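Local coordinates for protein luciferase-like enzymeAMP-CoA-ligase (Zophobas atratus, PDB 4W8O) that is a luciferase-like AMP-CoA-ligase of the ANL superfamily, probably activating carboxylic acids with ATP and passing the acyl group to coenzyme A, at residues 21-29 with 233-241; 208-216 with 328-336. All coordinates share one frame; numbering follows the deposited sequence.

Contact 1. Residues 21-29 with 233-241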
loop_
_atom_site.group_PDB
_atom_site.type_symbol
_atom_site.label_atom_id
_atom_site.label_comp_id
_atom_site.label_asym_id
_atom_site.label_seq_id
_atom_site.Cartn_x
_atom_site.Cartn_y
_atom_site.Cartn_z
ATOM N N GLY A 21 -8.563 -8.025 -9.701
ATOM C CA GLY A 21 -8.921 -7.475 -11.011
ATOM C C GLY A 21 -10.400 -7.152 -11.170
ATOM O O GLY A 21 -10.757 -6.076 -11.647
ATOM N N GLU A 22 -11.256 -8.089 -10.781
ATOM C CA GLU A 22 -12.709 -7.874 -10.793
ATOM C C GLU A 22 -13.103 -6.701 -9.889
ATOM O O GLU A 22 -13.974 -5.892 -10.236
ATOM C CB GLU A 22 -13.447 -9.146 -10.349
ATOM C CG GLU A 22 -13.385 -10.277 -11.369
ATOM C CD GLU A 22 -13.902 -11.612 -10.833
ATOM O OE1 GLU A 22 -13.622 -11.959 -9.661
ATOM O OE2 GLU A 22 -14.599 -12.328 -11.591
ATOM N N PHE A 23 -12.459 -6.616 -8.728
ATOM C CA PHE A 23 -12.645 -5.482 -7.831
ATOM C C PHE A 23 -12.383 -4.162 -8.554
ATOM O O PHE A 23 -13.258 -3.312 -8.639
ATOM C CB PHE A 23 -11.725 -5.610 -6.619
ATOM C CG PHE A 23 -11.688 -4.384 -5.753
ATOM C CD1 PHE A 23 -12.727 -4.109 -4.871
ATOM C CD2 PHE A 23 -10.601 -3.516 -5.801
ATOM C CE1 PHE A 23 -12.695 -2.983 -4.070
ATOM C CE2 PHE A 23 -10.563 -2.392 -4.993
ATOM C CZ PHE A 23 -11.616 -2.124 -4.133
ATOM N N LEU A 24 -11.181 -4.009 -9.092
ATOM C CA LEU A 24 -10.789 -2.755 -9.728
ATOM C C LEU A 24 -11.722 -2.391 -10.888
ATOM O O LEU A 24 -12.099 -1.228 -11.053
ATOM C CB LEU A 24 -9.348 -2.841 -10.226
ATOM C CG LEU A 24 -8.262 -2.990 -9.157
ATOM C CD1 LEU A 24 -6.946 -3.392 -9.798
ATOM C CD2 LEU A 24 -8.088 -1.712 -8.351
ATOM N N PHE A 25 -12.079 -3.401 -11.680
ATOM C CA PHE A 25 -12.981 -3.258 -12.834
ATOM C C PHE A 25 -14.357 -2.755 -12.393
ATOM O O PHE A 25 -14.871 -1.765 -12.924
ATOM C CB PHE A 25 -13.118 -4.614 -13.540
ATOM C CG PHE A 25 -13.702 -4.538 -14.926
ATOM C CD1 PHE A 25 -12.879 -4.368 -16.032
ATOM C CD2 PHE A 25 -15.067 -4.682 -15.127
ATOM C CE1 PHE A 25 -13.412 -4.308 -17.314
ATOM C CE2 PHE A 25 -15.602 -4.640 -16.405
ATOM C CZ PHE A 25 -14.776 -4.453 -17.501
ATOM N N GLU A 26 -14.934 -3.436 -11.403
ATOM C CA GLU A 26 -16.235 -3.055 -10.841
ATOM C C GLU A 26 -16.217 -1.631 -10.282
ATOM O O GLU A 26 -17.166 -0.871 -10.491
ATOM C CB GLU A 26 -16.644 -4.042 -9.744
ATOM C CG GLU A 26 -17.937 -3.694 -9.016
ATOM C CD GLU A 26 -18.159 -4.529 -7.758
ATOM O OE1 GLU A 26 -17.523 -5.598 -7.608
ATOM O OE2 GLU A 26 -18.980 -4.107 -6.913
ATOM N N CYS A 27 -15.140 -1.276 -9.575
ATOM C CA CYS A 27 -14.996 0.073 -9.036
ATOM C C CYS A 27 -15.004 1.107 -10.159
ATOM O O CYS A 27 -15.678 2.124 -10.058
ATOM C CB CYS A 27 -13.718 0.198 -8.201
ATOM S SG CYS A 27 -13.810 -0.638 -6.605
ATOM N N CYS A 28 -14.273 0.830 -11.238
ATOM C CA CYS A 28 -14.265 1.714 -12.405
ATOM C C CYS A 28 -15.673 1.949 -12.972
ATOM O O CYS A 28 -16.029 3.089 -13.260
ATOM C CB CYS A 28 -13.335 1.182 -13.505
ATOM S SG CYS A 28 -11.564 1.456 -13.205
ATOM N N GLU A 29 -16.463 0.885 -13.130
ATOM C CA GLU A 29 -17.830 1.007 -13.658
ATOM C C GLU A 29 -18.718 1.820 -12.732
ATOM O O GLU A 29 -19.496 2.664 -13.174
ATOM C CB GLU A 29 -18.465 -0.372 -13.874
ATOM C CG GLU A 29 -17.852 -1.129 -15.034
ATOM C CD GLU A 29 -18.414 -2.533 -15.237
ATOM O OE1 GLU A 29 -18.687 -3.231 -14.233
ATOM O OE2 GLU A 29 -18.553 -2.947 -16.411
ATOM N N ILE A 233 -3.287 2.356 -0.673
ATOM C CA ILE A 233 -4.013 3.611 -0.929
ATOM C C ILE A 233 -4.754 3.517 -2.270
ATOM O O ILE A 233 -5.924 3.864 -2.356
ATOM C CB ILE A 233 -3.101 4.855 -0.851
ATOM C CG1 ILE A 233 -2.707 5.136 0.604
ATOM C CG2 ILE A 233 -3.798 6.087 -1.410
ATOM C CD1 ILE A 233 -1.526 6.074 0.750
ATOM N N LEU A 234 -4.095 3.006 -3.300
ATOM C CA LEU A 234 -4.764 2.822 -4.583
ATOM C C LEU A 234 -6.035 1.968 -4.417
ATOM O O LEU A 234 -7.122 2.378 -4.828
ATOM C CB LEU A 234 -3.811 2.200 -5.610
ATOM C CG LEU A 234 -4.378 1.934 -7.019
ATOM C CD1 LEU A 234 -3.294 2.034 -8.092
ATOM C CD2 LEU A 234 -5.085 0.585 -7.126
ATOM N N GLY A 235 -5.895 0.792 -3.814
ATOM C CA GLY A 235 -7.039 -0.082 -3.563
ATOM C C GLY A 235 -8.164 0.598 -2.797
ATOM O O GLY A 235 -9.336 0.481 -3.162
ATOM N N ARG A 236 -7.785 1.322 -1.746
ATOM C CA ARG A 236 -8.723 2.021 -0.873
ATOM C C ARG A 236 -9.461 3.170 -1.576
ATOM O O ARG A 236 -10.637 3.385 -1.310
ATOM C CB ARG A 236 -7.993 2.522 0.390
ATOM C CG ARG A 236 -8.770 3.471 1.279
ATOM C CD ARG A 236 -10.037 2.855 1.854
ATOM N NE ARG A 236 -10.760 3.856 2.642
ATOM C CZ ARG A 236 -11.544 4.806 2.132
ATOM N NH1 ARG A 236 -11.756 4.907 0.823
ATOM N NH2 ARG A 236 -12.129 5.668 2.944
ATOM N N THR A 237 -8.789 3.900 -2.466
ATOM C CA THR A 237 -9.461 4.989 -3.182
ATOM C C THR A 237 -10.421 4.453 -4.247
ATOM O O THR A 237 -11.491 5.031 -4.469
ATOM C CB THR A 237 -8.476 5.994 -3.824
ATOM O OG1 THR A 237 -7.611 5.322 -4.739
ATOM C CG2 THR A 237 -7.652 6.713 -2.755
ATOM N N PHE A 238 -10.039 3.363 -4.908
ATOM C CA PHE A 238 -10.941 2.689 -5.844
ATOM C C PHE A 238 -12.226 2.252 -5.135
ATOM O O PHE A 238 -13.317 2.410 -5.675
ATOM C CB PHE A 238 -10.269 1.468 -6.476
ATOM C CG PHE A 238 -9.570 1.756 -7.772
ATOM C CD1 PHE A 238 -8.391 2.495 -7.798
ATOM C CD2 PHE A 238 -10.073 1.264 -8.969
ATOM C CE1 PHE A 238 -7.740 2.752 -8.991
ATOM C CE2 PHE A 238 -9.425 1.518 -10.167
ATOM C CZ PHE A 238 -8.260 2.264 -10.181
ATOM N N LEU A 239 -12.080 1.744 -3.911
ATOM C CA LEU A 239 -13.167 1.091 -3.189
ATOM C C LEU A 239 -14.436 1.929 -3.100
ATOM O O LEU A 239 -15.526 1.383 -3.231
ATOM C CB LEU A 239 -12.706 0.683 -1.781
ATOM C CG LEU A 239 -13.716 -0.092 -0.920
ATOM C CD1 LEU A 239 -13.000 -1.113 -0.045
ATOM C CD2 LEU A 239 -14.559 0.831 -0.056
ATOM N N ASP A 240 -14.297 3.236 -2.876
ATOM C CA ASP A 240 -15.451 4.144 -2.762
ATOM C C ASP A 240 -15.383 5.340 -3.723
ATOM O O ASP A 240 -16.007 6.388 -3.482
ATOM C CB ASP A 240 -15.610 4.632 -1.312
ATOM C CG ASP A 240 -14.514 5.586 -0.880
ATOM O OD1 ASP A 240 -13.575 5.856 -1.650
ATOM O OD2 ASP A 240 -14.599 6.085 0.252
ATOM N N GLY A 241 -14.623 5.176 -4.806
ATOM C CA GLY A 241 -14.560 6.170 -5.861
ATOM C C GLY A 241 -13.928 7.478 -5.442
ATOM O O GLY A 241 -14.264 8.527 -5.981
#
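Phe238 points from helix 233-239 into helix 21-29 and sits as a knob among Phe23, Leu24, Cys27 and Cys28. Its CB lies 4.1 Å from CE2 of the Phe23 ring and also borders the CB and SG of Cys27. At CG the ring begins, and Leu24 CD2 already lies close above it. CD2 of Phe238 has that Leu24 methyl at 3.6 Å, over one face, in a CH-pi contact 20° off the ring normal. Cys27 CB comes to the edge of the same ring, near its plane. At CE2 the partner is Cys28 SG, 3.7 Å away, a sulfur-aromatic contact that is oblique to the ring.

The two segments are 204 residues apart in the chain. Both belong to the AMP-binding region of this ANL-family enzyme, and their local helix axes cross at 42° with a closest approach of 9.6 Å. Outside the pair, Tyr48 meets the Phe238 ring edge-to-face.

Phe23 fills the other part of the interface. With CG anti to the backbone N (chi1 171°), its ring reaches across to the second helix. CZ lies 3.6 Å from Gly235 O, which is at the ring edge, and 3.8 Å from Leu239 CB. Cys27 SG lies over one face of the Phe23 ring, toward the rim, and 3.2 Å from Phe238 O.

Contact 2. Residues 208-216 with 328-336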
loop_
_atom_site.group_PDB
_atom_site.type_symbol
_atom_site.label_atom_id
_atom_site.label_comp_id
_atom_site.label_asym_id
_atom_site.label_seq_id
_atom_site.Cartn_x
_atom_site.Cartn_y
_atom_site.Cartn_z
ATOM N N THR A 208 -10.348 -3.650 5.353
ATOM C CA THR A 208 -10.080 -3.353 6.758
ATOM C C THR A 208 -9.683 -1.887 6.931
ATOM O O THR A 208 -10.140 -1.228 7.865
ATOM C CB THR A 208 -8.978 -4.274 7.330
ATOM O OG1 THR A 208 -9.452 -5.629 7.341
ATOM C CG2 THR A 208 -8.566 -3.862 8.747
ATOM N N SER A 209 -8.859 -1.373 6.022
ATOM C CA SER A 209 -8.464 0.038 6.068
ATOM C C SER A 209 -9.672 0.989 5.893
ATOM O O SER A 209 -9.726 2.053 6.513
ATOM C CB SER A 209 -7.331 0.340 5.059
ATOM O OG SER A 209 -7.781 0.433 3.715
ATOM N N PHE A 210 -10.642 0.594 5.072
ATOM C CA PHE A 210 -11.877 1.359 4.923
ATOM C C PHE A 210 -12.672 1.435 6.235
ATOM O O PHE A 210 -13.133 2.510 6.620
ATOM C CB PHE A 210 -12.749 0.767 3.812
ATOM C CG PHE A 210 -14.101 1.412 3.692
ATOM C CD1 PHE A 210 -14.245 2.635 3.059
ATOM C CD2 PHE A 210 -15.230 0.795 4.216
ATOM C CE1 PHE A 210 -15.487 3.239 2.953
ATOM C CE2 PHE A 210 -16.478 1.389 4.111
ATOM C CZ PHE A 210 -16.607 2.613 3.474
ATOM N N TYR A 211 -12.815 0.305 6.928
ATOM C CA TYR A 211 -13.542 0.284 8.206
ATOM C C TYR A 211 -12.770 0.892 9.382
ATOM O O TYR A 211 -13.327 1.047 10.466
ATOM C CB TYR A 211 -14.050 -1.125 8.532
ATOM C CG TYR A 211 -15.211 -1.487 7.640
ATOM C CD1 TYR A 211 -16.451 -0.875 7.808
ATOM C CD2 TYR A 211 -15.056 -2.389 6.596
ATOM C CE1 TYR A 211 -17.517 -1.177 6.976
ATOM C CE2 TYR A 211 -16.113 -2.701 5.758
ATOM C CZ TYR A 211 -17.339 -2.090 5.953
ATOM O OH TYR A 211 -18.385 -2.386 5.124
ATOM N N CYS A 212 -11.504 1.245 9.174
ATOM C CA CYS A 212 -10.771 2.040 10.165
ATOM C C CYS A 212 -11.385 3.429 10.281
ATOM O O CYS A 212 -11.213 4.101 11.294
ATOM C CB CYS A 212 -9.285 2.138 9.822
ATOM S SG CYS A 212 -8.372 0.614 10.140
ATOM N N GLY A 213 -12.083 3.854 9.229
ATOM C CA GLY A 213 -12.984 4.997 9.300
ATOM C C GLY A 213 -12.416 6.335 8.880
ATOM O O GLY A 213 -13.140 7.328 8.868
ATOM N N TYR A 214 -11.136 6.378 8.519
ATOM C CA TYR A 214 -10.510 7.652 8.180
ATOM C C TYR A 214 -10.881 8.139 6.776
ATOM O O TYR A 214 -11.163 7.349 5.879
ATOM C CB TYR A 214 -8.985 7.614 8.392
ATOM C CG TYR A 214 -8.242 6.541 7.626
ATOM C CD1 TYR A 214 -7.861 6.739 6.307
ATOM C CD2 TYR A 214 -7.896 5.341 8.237
ATOM C CE1 TYR A 214 -7.175 5.761 5.609
ATOM C CE2 TYR A 214 -7.218 4.355 7.545
ATOM C CZ TYR A 214 -6.860 4.571 6.230
ATOM O OH TYR A 214 -6.177 3.610 5.533
ATOM N N ASP A 215 -10.871 9.459 6.616
ATOM C CA ASP A 215 -11.294 10.138 5.390
ATOM C C ASP A 215 -10.242 9.977 4.287
ATOM O O ASP A 215 -9.072 10.298 4.504
ATOM C CB ASP A 215 -11.502 11.625 5.717
ATOM C CG ASP A 215 -12.242 12.384 4.631
ATOM O OD1 ASP A 215 -12.241 11.955 3.459
ATOM O OD2 ASP A 215 -12.820 13.440 4.952
ATOM N N CYS A 216 -10.667 9.484 3.118
ATOM C CA CYS A 216 -9.792 9.279 1.953
ATOM C C CYS A 216 -10.346 9.913 0.670
ATOM O O CYS A 216 -9.871 9.592 -0.421
ATOM C CB CYS A 216 -9.615 7.780 1.668
ATOM S SG CYS A 216 -8.540 6.881 2.796
ATOM N N GLY A 328 -1.040 -5.458 6.387
ATOM C CA GLY A 328 -1.666 -4.148 6.294
ATOM C C GLY A 328 -1.742 -3.471 7.655
ATOM O O GLY A 328 -0.872 -3.662 8.508
ATOM N N LEU A 329 -2.793 -2.686 7.851
ATOM C CA LEU A 329 -2.947 -1.849 9.035
ATOM C C LEU A 329 -3.360 -2.674 10.258
ATOM O O LEU A 329 -4.322 -3.432 10.201
ATOM C CB LEU A 329 -3.982 -0.758 8.743
ATOM C CG LEU A 329 -4.056 0.467 9.646
ATOM C CD1 LEU A 329 -2.693 1.078 9.907
ATOM C CD2 LEU A 329 -4.978 1.490 8.997
ATOM N N LEU A 330 -2.615 -2.518 11.351
ATOM C CA LEU A 330 -2.788 -3.326 12.560
ATOM C C LEU A 330 -3.381 -2.548 13.725
ATOM O O LEU A 330 -4.190 -3.081 14.490
ATOM C CB LEU A 330 -1.445 -3.916 12.989
ATOM C CG LEU A 330 -0.937 -5.058 12.116
ATOM C CD1 LEU A 330 0.416 -5.530 12.629
ATOM C CD2 LEU A 330 -1.956 -6.198 12.075
ATOM N N SER A 331 -2.948 -1.305 13.893
ATOM C CA SER A 331 -3.558 -0.436 14.888
ATOM C C SER A 331 -3.596 0.998 14.413
ATOM O O SER A 331 -2.706 1.450 13.691
ATOM C CB SER A 331 -2.839 -0.553 16.236
ATOM O OG SER A 331 -1.480 -0.171 16.140
ATOM N N ILE A 332 -4.651 1.693 14.828
ATOM C CA ILE A 332 -4.904 3.090 14.477
ATOM C C ILE A 332 -6.134 3.562 15.265
ATOM O O ILE A 332 -6.989 2.752 15.607
ATOM C CB ILE A 332 -5.153 3.260 12.959
ATOM C CG1 ILE A 332 -5.228 4.740 12.577
ATOM C CG2 ILE A 332 -6.421 2.538 12.536
ATOM C CD1 ILE A 332 -5.002 5.001 11.100
ATOM N N PHE A 333 -6.230 4.856 15.558
ATOM C CA PHE A 333 -7.440 5.386 16.206
ATOM C C PHE A 333 -8.545 5.641 15.182
ATOM O O PHE A 333 -8.298 6.202 14.111
ATOM C CB PHE A 333 -7.156 6.694 16.953
ATOM C CG PHE A 333 -6.477 6.510 18.282
ATOM C CD1 PHE A 333 -7.042 5.704 19.263
ATOM C CD2 PHE A 333 -5.290 7.176 18.567
ATOM C CE1 PHE A 333 -6.426 5.546 20.495
ATOM C CE2 PHE A 333 -4.667 7.020 19.800
ATOM C CZ PHE A 333 -5.238 6.202 20.766
ATOM N N HIS A 334 -9.761 5.222 15.517
ATOM C CA HIS A 334 -10.938 5.571 14.729
ATOM C C HIS A 334 -11.238 7.077 14.889
ATOM O O HIS A 334 -11.284 7.579 16.015
ATOM C CB HIS A 334 -12.139 4.741 15.180
ATOM C CG HIS A 334 -13.298 4.804 14.238
ATOM N ND1 HIS A 334 -14.120 5.903 14.152
ATOM C CD2 HIS A 334 -13.761 3.916 13.327
ATOM C CE1 HIS A 334 -15.052 5.687 13.242
ATOM N NE2 HIS A 334 -14.852 4.491 12.721
ATOM N N PRO A 335 -11.441 7.803 13.768
ATOM C CA PRO A 335 -11.613 9.263 13.833
ATOM C C PRO A 335 -12.718 9.740 14.778
ATOM O O PRO A 335 -12.484 10.650 15.569
ATOM C CB PRO A 335 -11.954 9.646 12.387
ATOM C CG PRO A 335 -11.372 8.566 11.560
ATOM C CD PRO A 335 -11.492 7.315 12.379
ATOM N N GLU A 336 -13.906 9.149 14.671
ATOM C CA GLU A 336 -15.044 9.513 15.526
ATOM C C GLU A 336 -15.082 8.772 16.874
ATOM O O GLU A 336 -15.075 9.408 17.930
ATOM C CB GLU A 336 -16.355 9.291 14.775
ATOM C CG GLU A 336 -17.531 10.048 15.370
ATOM C CD GLU A 336 -18.852 9.342 15.151
ATOM O OE1 GLU A 336 -19.029 8.233 15.697
ATOM O OE2 GLU A 336 -19.717 9.902 14.446
HETATM O O HOH W 1 -15.948 3.133 10.529
#
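Cys212 SG rests against two branched side chains of strand 328-332, Leu329 and Ile332. The contact joins helix 199-211 and the loop that follows to the antiparallel part of a mixed sheet in the AMP-binding region. Leu330 and Ser331 both face Tyr322 on the adjoining strand, a classic beta bulge. Leu329 and Ile332, on either side of the bulged pair, both point toward 208-216.

The sulfur meets Ile332 CG2 at 3.6 Å and Leu329 CD2 at 3.7 Å. Tyr214 uses the same two residues. Its side chain and that of Leu329 approach from opposite directions, and Leu329 CD2 comes to the ring edge, 3.9 Å from Tyr214 CE2. Ile332 crosses Tyr214 at about a right angle and brings CD1 obliquely to the ring. Tyr214 CG stands between its own backbone N and carbonyl carbon (chi1 57°), a torsion that sets the ring beside Leu329 and Ile332. Tyr214 and Leu329 also help line the pocket that holds a polyethylene glycol molecule, probably from the crystallisation liquor.

Further along, the contact is with backbone. Pro335 CG lies 3.6 Å from Tyr214 CA, and Pro335 CD is 3.4 Å from Cys212 O. The His334 ring approaches the same carbonyl obliquely, with CD2 3.3 Å from Cys212 O. Gly213, with positive phi (95°), turns the chain away from the helix. Its CA packs obliquely on the His334 ring, nearest NE2. Pro335 CD lies over one face of the His334 ring. A water in the plane of that ring, at its edge, lies 2.8 Å from His334 NE2 and donates a weak hydrogen bond to Tyr211 O.

Contact 1 is the more fully buried: all its touching residues are buried, and it is a helix-helix interface of aromatic rings, leucines and cysteine sulfurs. Contact 2 is partly buried. It joins a helix end and loop to a strand and the turn after it, mixing apolar contacts with backbone carbonyls and a water, and it supplies part of the wall of the ligand pocket. The two meet where helix 228-239 packs on helix 199-211. Leu239 CD2 touches Phe210 CD1, and Arg236, salt-bridged to Asp240 within contact 1's own segment, packs on Phe210, Tyr214 and Cys216. Helix 228-239 thus lies between helix 20-30 and the 208-216 segment.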